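Local coordinates for conserved hypothetical secreted protein (Helicobacter pylori, PDB 4RNZ), which is a cell shape-determining metallopeptidase of family M23 that holds a zinc ion and probably cleaves peptides of the peptidoglycan wall, at residues Thr198-Pro203 and Tyr220-Ala225; Ala247-Val252 and Val263-Ser268; Gly229-Ser234 and Ile286-Ser291. One frame throughout, in Å; residues are numbered along the deposited sequence.

Interaction 1: residues Thr198-Pro203 and Tyr220-Ala225. With ZN (zinc ion), chain B.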
ATOM      1  N   THR A 198      14.805  14.665 -17.656  1.00 37.05           N
ATOM      2  CA  THR A 198      14.649  15.866 -18.466  1.00 40.31           C
ATOM      3  C   THR A 198      13.302  16.511 -18.163  1.00 43.36           C
ATOM      4  O   THR A 198      13.200  17.740 -18.035  1.00 41.07           O
ATOM      5  CB  THR A 198      14.801  15.551 -19.965  1.00 41.58           C
ATOM      6  OG1 THR A 198      13.899  14.523 -20.345  1.00 46.33           O
ATOM      7  CG2 THR A 198      16.217  15.055 -20.264  1.00 45.89           C
ATOM      8  N   ARG A 199      12.271  15.683 -18.008  1.00 40.69           N
ATOM      9  CA  ARG A 199      10.997  16.150 -17.471  1.00 41.27           C
ATOM     10  C   ARG A 199      10.221  14.940 -16.927  1.00 36.87           C
ATOM     11  O   ARG A 199      10.499  13.806 -17.275  1.00 36.45           O
ATOM     12  CB  ARG A 199      10.167  16.871 -18.560  1.00 43.98           C
ATOM     13  CG  ARG A 199       9.565  15.907 -19.557  1.00 46.52           C
ATOM     14  CD  ARG A 199       9.134  16.522 -20.881  1.00 53.28           C
ATOM     15  NE  ARG A 199       8.475  15.465 -21.645  1.00 57.60           N
ATOM     16  CZ  ARG A 199       7.187  15.144 -21.542  1.00 59.82           C
ATOM     17  NH1 ARG A 199       6.372  15.831 -20.746  1.00 61.91           N
ATOM     18  NH2 ARG A 199       6.703  14.135 -22.260  1.00 65.93           N
ATOM     19  N   ILE A 200       9.244  15.203 -16.083  1.00 35.25           N
ATOM     20  CA  ILE A 200       8.308  14.171 -15.655  1.00 35.65           C
ATOM     21  C   ILE A 200       7.295  14.048 -16.790  1.00 35.89           C
ATOM     22  O   ILE A 200       6.564  14.980 -17.042  1.00 37.54           O
ATOM     23  CB  ILE A 200       7.669  14.574 -14.317  1.00 36.46           C
ATOM     24  CG1 ILE A 200       8.750  14.466 -13.247  1.00 39.54           C
ATOM     25  CG2 ILE A 200       6.441  13.730 -14.002  1.00 36.64           C
ATOM     26  CD1 ILE A 200       8.353  14.878 -11.850  1.00 41.67           C
ATOM     27  N   SER A 201       7.304  12.938 -17.524  1.00 35.11           N
ATOM     28  CA  SER A 201       6.362  12.774 -18.654  1.00 36.58           C
ATOM     29  C   SER A 201       4.973  12.321 -18.213  1.00 35.92           C
ATOM     30  O   SER A 201       4.018  12.427 -18.957  1.00 36.50           O
ATOM     31  CB  SER A 201       6.909  11.803 -19.695  1.00 35.48           C
ATOM     32  OG  SER A 201       7.228  10.579 -19.088  1.00 37.06           O
ATOM     33  N   SER A 202       4.847  11.810 -16.999  1.00 33.88           N
ATOM     34  CA  SER A 202       3.542  11.423 -16.510  1.00 35.34           C
ATOM     35  C   SER A 202       3.588  11.292 -14.997  1.00 33.44           C
ATOM     36  O   SER A 202       4.285  10.429 -14.478  1.00 30.84           O
ATOM     37  CB  SER A 202       3.090  10.104 -17.144  1.00 35.48           C
ATOM     38  OG  SER A 202       1.744   9.842 -16.787  1.00 40.82           O
ATOM     39  N   PRO A 203       2.860  12.163 -14.283  1.00 33.28           N
ATOM     40  CA  PRO A 203       2.904  12.064 -12.836  1.00 34.65           C
ATOM     41  C   PRO A 203       2.003  10.947 -12.306  1.00 32.02           C
ATOM     42  O   PRO A 203       1.310  10.266 -13.061  1.00 32.18           O
ATOM     43  CB  PRO A 203       2.384  13.439 -12.387  1.00 35.46           C
ATOM     44  CG  PRO A 203       1.416  13.820 -13.452  1.00 37.14           C
ATOM     45  CD  PRO A 203       1.972  13.255 -14.735  1.00 36.99           C
ATOM     46  N   TYR A 220       0.223   4.588 -11.528  1.00 30.09           N
ATOM     47  CA  TYR A 220       0.656   4.260 -10.180  1.00 31.79           C
ATOM     48  C   TYR A 220       2.186   4.397  -9.990  1.00 29.05           C
ATOM     49  O   TYR A 220       2.824   3.561  -9.361  1.00 32.20           O
ATOM     50  CB  TYR A 220       0.153   2.875  -9.788  1.00 32.61           C
ATOM     51  CG  TYR A 220      -1.361   2.770  -9.618  1.00 32.79           C
ATOM     52  CD1 TYR A 220      -2.093   3.795  -9.033  1.00 33.28           C
ATOM     53  CD2 TYR A 220      -2.051   1.626 -10.028  1.00 36.22           C
ATOM     54  CE1 TYR A 220      -3.476   3.690  -8.869  1.00 33.60           C
ATOM     55  CE2 TYR A 220      -3.434   1.515  -9.873  1.00 35.74           C
ATOM     56  CZ  TYR A 220      -4.136   2.551  -9.293  1.00 34.39           C
ATOM     57  OH  TYR A 220      -5.497   2.462  -9.115  1.00 37.34           O
ATOM     58  N   GLY A 221       2.736   5.487 -10.503  1.00 28.45           N
ATOM     59  CA  GLY A 221       4.156   5.798 -10.363  1.00 26.92           C
ATOM     60  C   GLY A 221       4.401   7.134 -11.024  1.00 27.37           C
ATOM     61  O   GLY A 221       3.474   7.839 -11.363  1.00 28.16           O
ATOM     62  N   VAL A 222       5.667   7.494 -11.155  1.00 29.01           N
ATOM     63  CA  VAL A 222       6.074   8.713 -11.849  1.00 30.61           C
ATOM     64  C   VAL A 222       6.919   8.236 -13.010  1.00 28.81           C
ATOM     65  O   VAL A 222       7.805   7.408 -12.827  1.00 29.77           O
ATOM     66  CB  VAL A 222       6.930   9.627 -10.957  1.00 31.66           C
ATOM     67  CG1 VAL A 222       7.407  10.848 -11.744  1.00 33.67           C
ATOM     68  CG2 VAL A 222       6.153  10.046  -9.734  1.00 33.93           C
ATOM     69  N   ASP A 223       6.622   8.738 -14.201  1.00 30.84           N
ATOM     70  CA  ASP A 223       7.440   8.468 -15.381  1.00 31.19           C
ATOM     71  C   ASP A 223       8.412   9.619 -15.552  1.00 31.56           C
ATOM     72  O   ASP A 223       8.012  10.777 -15.708  1.00 32.32           O
ATOM     73  CB  ASP A 223       6.575   8.297 -16.631  1.00 32.93           C
ATOM     74  CG  ASP A 223       5.808   6.996 -16.629  1.00 34.29           C
ATOM     75  OD1 ASP A 223       6.109   6.120 -15.800  1.00 31.17           O
ATOM     76  OD2 ASP A 223       4.899   6.834 -17.453  1.00 34.17           O
ATOM     77  N   TYR A 224       9.695   9.286 -15.477  1.00 32.02           N
ATOM     78  CA  TYR A 224      10.762  10.275 -15.589  1.00 33.69           C
ATOM     79  C   TYR A 224      11.364  10.088 -16.956  1.00 33.36           C
ATOM     80  O   TYR A 224      11.944   9.035 -17.220  1.00 33.79           O
ATOM     81  CB  TYR A 224      11.860  10.018 -14.571  1.00 30.06           C
ATOM     82  CG  TYR A 224      11.556  10.328 -13.114  1.00 30.00           C
ATOM     83  CD1 TYR A 224      11.454  11.639 -12.648  1.00 27.66           C
ATOM     84  CD2 TYR A 224      11.440   9.291 -12.179  1.00 29.34           C
ATOM     85  CE1 TYR A 224      11.213  11.905 -11.312  1.00 27.40           C
ATOM     86  CE2 TYR A 224      11.210   9.550 -10.853  1.00 29.92           C
ATOM     87  CZ  TYR A 224      11.103  10.857 -10.417  1.00 30.08           C
ATOM     88  OH  TYR A 224      10.870  11.086  -9.080  1.00 32.92           O
ATOM     89  N   ALA A 225      11.189  11.065 -17.835  1.00 35.23           N
ATOM     90  CA  ALA A 225      11.846  11.013 -19.147  1.00 36.63           C
ATOM     91  C   ALA A 225      13.345  11.199 -18.928  1.00 34.27           C
ATOM     92  O   ALA A 225      13.770  12.121 -18.248  1.00 36.16           O
ATOM     93  CB  ALA A 225      11.293  12.084 -20.081  1.00 37.62           C
TER
HETATM   94 ZN    ZN B 501       4.656   4.825 -15.472  1.00 32.61          ZN
HETATM   95  O   HOH W   1       5.258   8.729 -19.575  1.00 43.23           O

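Interaction 2: residues Ala247-Val252 and Val263-Ser268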
ATOM      1  N   ALA A 247       6.172  -8.285 -17.815  1.00 40.40           N
ATOM      2  CA  ALA A 247       5.505  -7.764 -18.981  1.00 40.32           C
ATOM      3  C   ALA A 247       4.887  -6.433 -18.603  1.00 39.85           C
ATOM      4  O   ALA A 247       4.196  -6.356 -17.599  1.00 41.60           O
ATOM      5  CB  ALA A 247       4.423  -8.728 -19.448  1.00 43.79           C
ATOM      6  N   GLY A 248       5.149  -5.394 -19.393  1.00 37.93           N
ATOM      7  CA  GLY A 248       4.579  -4.071 -19.159  1.00 39.73           C
ATOM      8  C   GLY A 248       5.570  -3.158 -18.436  1.00 38.26           C
ATOM      9  O   GLY A 248       5.520  -1.945 -18.588  1.00 40.53           O
ATOM     10  N   TYR A 249       6.478  -3.747 -17.671  1.00 39.94           N
ATOM     11  CA  TYR A 249       7.540  -2.991 -17.011  1.00 39.00           C
ATOM     12  C   TYR A 249       8.903  -3.200 -17.661  1.00 42.26           C
ATOM     13  O   TYR A 249       9.837  -2.434 -17.393  1.00 41.16           O
ATOM     14  CB  TYR A 249       7.662  -3.427 -15.568  1.00 40.27           C
ATOM     15  CG  TYR A 249       6.730  -2.806 -14.568  1.00 39.50           C
ATOM     16  CD1 TYR A 249       6.174  -1.546 -14.762  1.00 41.84           C
ATOM     17  CD2 TYR A 249       6.477  -3.459 -13.370  1.00 39.68           C
ATOM     18  CE1 TYR A 249       5.351  -0.976 -13.810  1.00 44.61           C
ATOM     19  CE2 TYR A 249       5.659  -2.904 -12.415  1.00 44.26           C
ATOM     20  CZ  TYR A 249       5.099  -1.650 -12.641  1.00 43.19           C
ATOM     21  OH  TYR A 249       4.286  -1.070 -11.704  1.00 48.69           O
ATOM     22  N   GLY A 250       9.046  -4.239 -18.479  1.00 37.24           N
ATOM     23  CA  GLY A 250      10.359  -4.645 -18.943  1.00 36.64           C
ATOM     24  C   GLY A 250      11.219  -5.095 -17.780  1.00 36.91           C
ATOM     25  O   GLY A 250      10.733  -5.798 -16.882  1.00 38.01           O
ATOM     26  N   LYS A 251      12.491  -4.686 -17.769  1.00 36.64           N
ATOM     27  CA  LYS A 251      13.365  -4.982 -16.630  1.00 35.50           C
ATOM     28  C   LYS A 251      13.030  -4.078 -15.453  1.00 32.46           C
ATOM     29  O   LYS A 251      12.910  -2.862 -15.608  1.00 34.30           O
ATOM     30  CB  LYS A 251      14.853  -4.825 -16.982  1.00 39.12           C
ATOM     31  CG  LYS A 251      15.380  -5.935 -17.874  1.00 41.28           C
ATOM     32  CD  LYS A 251      16.851  -5.786 -18.202  1.00 44.63           C
ATOM     33  CE  LYS A 251      17.188  -6.497 -19.496  1.00 48.24           C
ATOM     34  NZ  LYS A 251      18.640  -6.350 -19.756  1.00 51.57           N
ATOM     35  N   VAL A 252      12.921  -4.679 -14.282  1.00 32.36           N
ATOM     36  CA  VAL A 252      12.476  -3.972 -13.107  1.00 33.57           C
ATOM     37  C   VAL A 252      13.165  -4.500 -11.842  1.00 32.45           C
ATOM     38  O   VAL A 252      13.493  -5.688 -11.708  1.00 34.47           O
ATOM     39  CB  VAL A 252      10.930  -4.020 -13.018  1.00 35.18           C
ATOM     40  CG1 VAL A 252      10.427  -5.452 -13.102  1.00 37.40           C
ATOM     41  CG2 VAL A 252      10.434  -3.369 -11.739  1.00 33.74           C
ATOM     42  N   VAL A 263       9.528   0.557  -6.783  1.00 28.76           N
ATOM     43  CA  VAL A 263       9.607  -0.114  -8.089  1.00 29.58           C
ATOM     44  C   VAL A 263      10.329   0.774  -9.093  1.00 27.90           C
ATOM     45  O   VAL A 263       9.984   1.927  -9.231  1.00 26.91           O
ATOM     46  CB  VAL A 263       8.183  -0.395  -8.592  1.00 29.76           C
ATOM     47  CG1 VAL A 263       8.164  -0.835 -10.057  1.00 33.61           C
ATOM     48  CG2 VAL A 263       7.520  -1.430  -7.693  1.00 33.31           C
ATOM     49  N   TYR A 264      11.301   0.216  -9.802  1.00 27.36           N
ATOM     50  CA  TYR A 264      12.102   0.940 -10.781  1.00 27.84           C
ATOM     51  C   TYR A 264      12.074   0.170 -12.079  1.00 29.85           C
ATOM     52  O   TYR A 264      12.762  -0.840 -12.191  1.00 29.85           O
ATOM     53  CB  TYR A 264      13.548   0.988 -10.301  1.00 29.09           C
ATOM     54  CG  TYR A 264      13.725   1.628  -8.958  1.00 27.44           C
ATOM     55  CD1 TYR A 264      13.522   0.906  -7.797  1.00 26.72           C
ATOM     56  CD2 TYR A 264      14.108   2.952  -8.854  1.00 27.92           C
ATOM     57  CE1 TYR A 264      13.682   1.500  -6.545  1.00 27.90           C
ATOM     58  CE2 TYR A 264      14.278   3.550  -7.620  1.00 27.82           C
ATOM     59  CZ  TYR A 264      14.078   2.817  -6.468  1.00 26.51           C
ATOM     60  OH  TYR A 264      14.228   3.426  -5.251  1.00 28.71           O
ATOM     61  N   ALA A 265      11.300   0.639 -13.058  1.00 29.23           N
ATOM     62  CA  ALA A 265      11.001  -0.156 -14.245  1.00 31.44           C
ATOM     63  C   ALA A 265      11.458   0.489 -15.551  1.00 31.86           C
ATOM     64  O   ALA A 265      11.689   1.698 -15.630  1.00 29.64           O
ATOM     65  CB  ALA A 265       9.501  -0.454 -14.317  1.00 31.50           C
ATOM     66  N   HIS A 266      11.513  -0.373 -16.565  1.00 30.91           N
ATOM     67  CA  HIS A 266      11.949  -0.094 -17.916  1.00 33.05           C
ATOM     68  C   HIS A 266      13.468   0.021 -18.034  1.00 33.67           C
ATOM     69  O   HIS A 266      13.958   0.762 -18.862  1.00 37.82           O
ATOM     70  CB  HIS A 266      11.262   1.153 -18.490  1.00 34.85           C
ATOM     71  CG  HIS A 266       9.767   1.068 -18.482  1.00 37.06           C
ATOM     72  ND1 HIS A 266       9.072   0.155 -19.240  1.00 38.69           N
ATOM     73  CD2 HIS A 266       8.837   1.768 -17.792  1.00 38.03           C
ATOM     74  CE1 HIS A 266       7.779   0.298 -19.021  1.00 38.75           C
ATOM     75  NE2 HIS A 266       7.612   1.266 -18.142  1.00 37.91           N
ATOM     76  N   MET A 267      14.203  -0.725 -17.231  1.00 33.41           N
ATOM     77  CA  MET A 267      15.643  -0.596 -17.219  1.00 36.03           C
ATOM     78  C   MET A 267      16.246  -1.247 -18.470  1.00 38.60           C
ATOM     79  O   MET A 267      15.681  -2.197 -19.007  1.00 36.88           O
ATOM     80  CB  MET A 267      16.227  -1.253 -15.979  1.00 33.72           C
ATOM     81  CG  MET A 267      15.808  -0.625 -14.674  1.00 35.74           C
ATOM     82  SD  MET A 267      16.941  -1.155 -13.398  1.00 40.53           S
ATOM     83  CE  MET A 267      16.030  -0.497 -12.016  1.00 40.39           C
ATOM     84  N   SER A 268      17.385  -0.725 -18.932  1.00 37.22           N
ATOM     85  CA  SER A 268      18.148  -1.373 -20.003  1.00 37.82           C
ATOM     86  C   SER A 268      19.089  -2.392 -19.391  1.00 37.29           C
ATOM     87  O   SER A 268      19.469  -3.350 -20.053  1.00 37.73           O
ATOM     88  CB  SER A 268      18.905  -0.363 -20.876  1.00 37.95           C
ATOM     89  OG  SER A 268      19.719   0.492 -20.094  1.00 34.51           O
TER

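Interaction 3: residues Gly229-Ser234 and Ile286-Ser291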
ATOM      1  N   GLY A 229      20.271   4.680 -20.996  1.00 32.76           N
ATOM      2  CA  GLY A 229      21.558   4.483 -20.316  1.00 30.75           C
ATOM      3  C   GLY A 229      21.784   5.318 -19.066  1.00 29.68           C
ATOM      4  O   GLY A 229      22.746   5.082 -18.331  1.00 28.17           O
ATOM      5  N   SER A 230      20.907   6.282 -18.798  1.00 30.26           N
ATOM      6  CA  SER A 230      21.042   7.115 -17.601  1.00 29.25           C
ATOM      7  C   SER A 230      21.113   6.247 -16.316  1.00 29.44           C
ATOM      8  O   SER A 230      20.393   5.251 -16.171  1.00 30.13           O
ATOM      9  CB  SER A 230      19.863   8.097 -17.507  1.00 29.80           C
ATOM     10  OG  SER A 230      19.845   9.037 -18.560  1.00 30.35           O
ATOM     11  N   LEU A 231      22.000   6.605 -15.403  1.00 27.60           N
ATOM     12  CA  LEU A 231      22.124   5.887 -14.160  1.00 26.60           C
ATOM     13  C   LEU A 231      20.874   6.019 -13.283  1.00 28.55           C
ATOM     14  O   LEU A 231      20.322   7.103 -13.130  1.00 27.15           O
ATOM     15  CB  LEU A 231      23.335   6.357 -13.383  1.00 27.22           C
ATOM     16  CG  LEU A 231      24.677   6.167 -14.097  1.00 26.71           C
ATOM     17  CD1 LEU A 231      25.804   6.462 -13.127  1.00 27.97           C
ATOM     18  CD2 LEU A 231      24.809   4.770 -14.671  1.00 28.96           C
ATOM     19  N   ILE A 232      20.461   4.889 -12.702  1.00 27.22           N
ATOM     20  CA  ILE A 232      19.345   4.832 -11.767  1.00 27.71           C
ATOM     21  C   ILE A 232      19.918   4.458 -10.416  1.00 28.01           C
ATOM     22  O   ILE A 232      20.672   3.477 -10.287  1.00 29.32           O
ATOM     23  CB  ILE A 232      18.289   3.786 -12.188  1.00 28.92           C
ATOM     24  CG1 ILE A 232      17.753   4.118 -13.596  1.00 29.26           C
ATOM     25  CG2 ILE A 232      17.135   3.749 -11.180  1.00 28.71           C
ATOM     26  CD1 ILE A 232      16.981   2.988 -14.242  1.00 29.96           C
ATOM     27  N   HIS A 233      19.587   5.279  -9.426  1.00 26.14           N
ATOM     28  CA  HIS A 233      20.060   5.144  -8.075  1.00 27.82           C
ATOM     29  C   HIS A 233      18.881   4.865  -7.158  1.00 27.33           C
ATOM     30  O   HIS A 233      17.810   5.460  -7.317  1.00 27.89           O
ATOM     31  CB  HIS A 233      20.723   6.439  -7.616  1.00 29.06           C
ATOM     32  CG  HIS A 233      21.949   6.807  -8.391  1.00 27.67           C
ATOM     33  ND1 HIS A 233      23.212   6.750  -7.846  1.00 27.71           N
ATOM     34  CD2 HIS A 233      22.105   7.245  -9.663  1.00 27.15           C
ATOM     35  CE1 HIS A 233      24.099   7.115  -8.760  1.00 27.90           C
ATOM     36  NE2 HIS A 233      23.452   7.434  -9.865  1.00 29.25           N
ATOM     37  N   SER A 234      19.075   4.001  -6.176  1.00 29.76           N
ATOM     38  CA  SER A 234      18.011   3.692  -5.209  1.00 29.99           C
ATOM     39  C   SER A 234      17.591   4.931  -4.433  1.00 28.41           C
ATOM     40  O   SER A 234      18.424   5.634  -3.870  1.00 30.89           O
ATOM     41  CB  SER A 234      18.474   2.626  -4.200  1.00 30.88           C
ATOM     42  OG  SER A 234      17.435   2.331  -3.277  1.00 30.64           O
ATOM     43  N   ILE A 286      21.551   1.104  -9.172  1.00 31.81           N
ATOM     44  CA  ILE A 286      20.874  -0.179  -9.327  1.00 31.24           C
ATOM     45  C   ILE A 286      20.644  -0.570 -10.787  1.00 33.17           C
ATOM     46  O   ILE A 286      20.199  -1.687 -11.063  1.00 33.77           O
ATOM     47  CB  ILE A 286      19.547  -0.216  -8.527  1.00 28.84           C
ATOM     48  CG1 ILE A 286      18.606   0.926  -8.927  1.00 28.72           C
ATOM     49  CG2 ILE A 286      19.838  -0.107  -7.046  1.00 27.48           C
ATOM     50  CD1 ILE A 286      17.238   0.809  -8.260  1.00 28.21           C
ATOM     51  N   GLY A 287      21.011   0.303 -11.721  1.00 30.71           N
ATOM     52  CA  GLY A 287      20.841   0.009 -13.128  1.00 32.40           C
ATOM     53  C   GLY A 287      20.863   1.242 -14.015  1.00 32.25           C
ATOM     54  O   GLY A 287      21.389   2.293 -13.640  1.00 32.81           O
ATOM     55  N   ARG A 288      20.252   1.109 -15.181  1.00 28.68           N
ATOM     56  CA  ARG A 288      20.285   2.116 -16.196  1.00 29.41           C
ATOM     57  C   ARG A 288      18.950   2.171 -16.871  1.00 31.56           C
ATOM     58  O   ARG A 288      18.303   1.128 -17.073  1.00 32.38           O
ATOM     59  CB  ARG A 288      21.344   1.768 -17.249  1.00 30.61           C
ATOM     60  CG  ARG A 288      22.789   1.877 -16.800  1.00 31.53           C
ATOM     61  CD  ARG A 288      23.695   1.461 -17.969  1.00 33.91           C
ATOM     62  NE  ARG A 288      25.111   1.637 -17.677  1.00 34.92           N
ATOM     63  CZ  ARG A 288      25.798   2.761 -17.895  1.00 33.54           C
ATOM     64  NH1 ARG A 288      25.216   3.838 -18.403  1.00 35.10           N
ATOM     65  NH2 ARG A 288      27.075   2.806 -17.605  1.00 37.17           N
ATOM     66  N   VAL A 289      18.563   3.371 -17.280  1.00 31.94           N
ATOM     67  CA  VAL A 289      17.301   3.595 -17.970  1.00 33.18           C
ATOM     68  C   VAL A 289      17.256   2.866 -19.313  1.00 37.15           C
ATOM     69  O   VAL A 289      18.245   2.836 -20.062  1.00 39.61           O
ATOM     70  CB  VAL A 289      17.087   5.100 -18.243  1.00 34.61           C
ATOM     71  CG1 VAL A 289      15.911   5.353 -19.168  1.00 34.76           C
ATOM     72  CG2 VAL A 289      16.893   5.858 -16.943  1.00 32.99           C
ATOM     73  N   GLY A 290      16.101   2.295 -19.634  1.00 39.44           N
ATOM     74  CA  GLY A 290      15.861   1.737 -20.970  1.00 40.77           C
ATOM     75  C   GLY A 290      14.519   2.182 -21.486  1.00 46.46           C
ATOM     76  O   GLY A 290      13.945   3.167 -21.001  1.00 47.28           O
ATOM     77  N   SER A 291      14.020   1.471 -22.492  1.00 54.07           N
ATOM     78  CA  SER A 291      12.587   1.500 -22.806  1.00 60.67           C
ATOM     79  C   SER A 291      11.979   0.082 -22.883  1.00 64.18           C
ATOM     80  O   SER A 291      11.000  -0.127 -23.604  1.00 66.35           O
ATOM     81  CB  SER A 291      12.350   2.249 -24.108  1.00 60.40           C
ATOM     82  OG  SER A 291      12.766   1.448 -25.182  1.00 59.93           O
TER

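Interaction 1: residues Thr198-Pro203 and Tyr220-Ala225
Ile200 and Asp223 both carry their first gamma group anti to the carbonyl carbon, beside the backbone N: chi1 of -71° turns Ile200 CG1 to Tyr224, while Asp223 projects from the opposite face and its chi1 of -72° leaves CG beside Ser202. There Asp223 OD1 binds the zinc ion at 2.0 Å, a natural role for a short, rigid carboxylate. The other oxygen, OD2, accepts a hydrogen bond of 2.9 Å from a water that also bonds Ser201 OG at 2.7 Å, so a serine hydroxyl holds the metal ligand through a second-shell bridge.

The backbones run antiparallel, with a classic beta bulge where Ser201 and Ser202 both face Asp223. Asp223 N donates to Ser202 O in a straight bond of 2.9 Å, and Asp223 O receives Ser201 N in a more bent one. Serine suits both positions: Ser202 is small enough to lay its CB against OD2, and Ser201 offers a hydroxyl to the bridging water. Ala225, a bare methyl, packs its CB 3.4 Å from Arg199 O. On the apolar face, Ile200 CG2 meets Val222 CG1 at 3.8 Å; Val222 CG1 lies over the centre of one Tyr224 ring face, while Ile200 runs alongside Tyr224, pointing the same way.

Strand 199-202 flanks strand 222-225, which also bonds to strand 299-306, the source of the zinc ligand His301; His219 and Glu34, from helix 30-36, complete the site.

Interaction 2: residues Ala247-Val252 and Val263-Ser268
Tyr249, Val252, Val263 and Ala265 supply the apolar part of the contact. The side chains of Tyr249 and Val263 cross at about a right angle, and Tyr249 CD1 comes within 3.5 Å of Ala265 CB, a closeness that a methyl side chain allows. Val263 CG1 is shared, lying 4.0 Å from Tyr249 CE2 and 3.8 Å from Val252 CG2, a branch that sits anti to its own backbone N. Compact beta-branched valines suit this buried packing.

Among the backbone bonds, Met267 N donates to Lys251 O at 3.0 Å and 173°, whereas His266 N reaches Tyr249 O at 2.8 Å in a bent, weak bond. A CA-H...O contact of 3.3 Å from Val252 CA to Tyr264 O adds to the pairing. Gly250, with its positive phi, forms a classic beta bulge with Tyr249, just before the chain turns a corner at Lys251.

Two polar side chains add to this. Lys251 extends fully beyond CG past Met267, and its NZ donates to Ser268 O at 3.1 Å from above the carbonyl plane, a span that asks for a long chain. His266 brings CE1 close to Gly248 O, at 3.2 Å, while its ring nitrogens bond elsewhere, ND1 to Thr292 O and NE2 to the zinc ligand Glu34, which makes it a second-shell residue of the zinc site.

Strand 260-267 carries one partner and pairs with strands 252-257 and 299-306; the Tyr249 ring also meets His301 of strand 299-306, and its hydroxyl bonds Glu38, just past helix 30-36.

Interaction 3: residues Gly229-Ser234 and Ile286-Ser291
The guanidinium of Arg288 carries Leu231 CD2 over the centre of one face, 3.8 Å above the plane, and Gly229 O at its edge. NH1 donates to that oxygen at 2.8 Å, using a lone pair in the carbonyl plane, although the oxygen sits 21° out of the guanidinium plane. The two strands form an antiparallel pair with a classic beta bulge, part of a small three-stranded sheet. Leu231 and Arg288 lie side by side on its exposed face, where an arginine can cover a leucine with its flat end and still bond a backbone oxygen. Gly229 has backbone angles that would jam a beta carbon against the preceding carbonyl, and its N donates to Val289 O at 2.9 Å. Next along, Val289 N donates to Ser230 O at 2.8 Å.

On the buried face Ile232 does most of the filling. Its CG1 lies anti to the carbonyl carbon (chi1 -59°), and CD1 at the end of that branch reaches 3.4 Å from Arg288 C. Its CG2 meets Ile286 CG1 at 3.9 Å, the two side chains crossing at about a right angle. Branched chains suit this face, which rests on Tyr264 and Met267 of strand 260-267. Gly287 sits at the bulge with angles that call for glycine. There Ile232 O takes two donors: Ile286 N at 2.8 Å and, more weakly, Gly287 N at 3.5 Å.

How the interactions relate
Interactions 1 and 2 both reach one curled sheet, their centres about 14 Å apart, and approach the zinc ion differently: interaction 1 supplies a ligand, Asp223, whereas His266 of interaction 2 stands about 5 Å from the metal by its side chain and bonds the ligand Glu34. Glu34 comes from the N-terminal part of the chain, consistent with that part occupying the active site. Interaction 3 is more remote, the Val289 side chain being about 12 Å from the zinc. It joins interaction 2 directly, with centres about 10 Å apart: Ser268 OG probably hydrogen-bonds Val289 O at 2.8 Å, and Tyr264 CG packs on Ile286 CD1 at 3.7 Å. Strand 222-225 of interaction 1 leads along the chain to strand 231-233 of interaction 3.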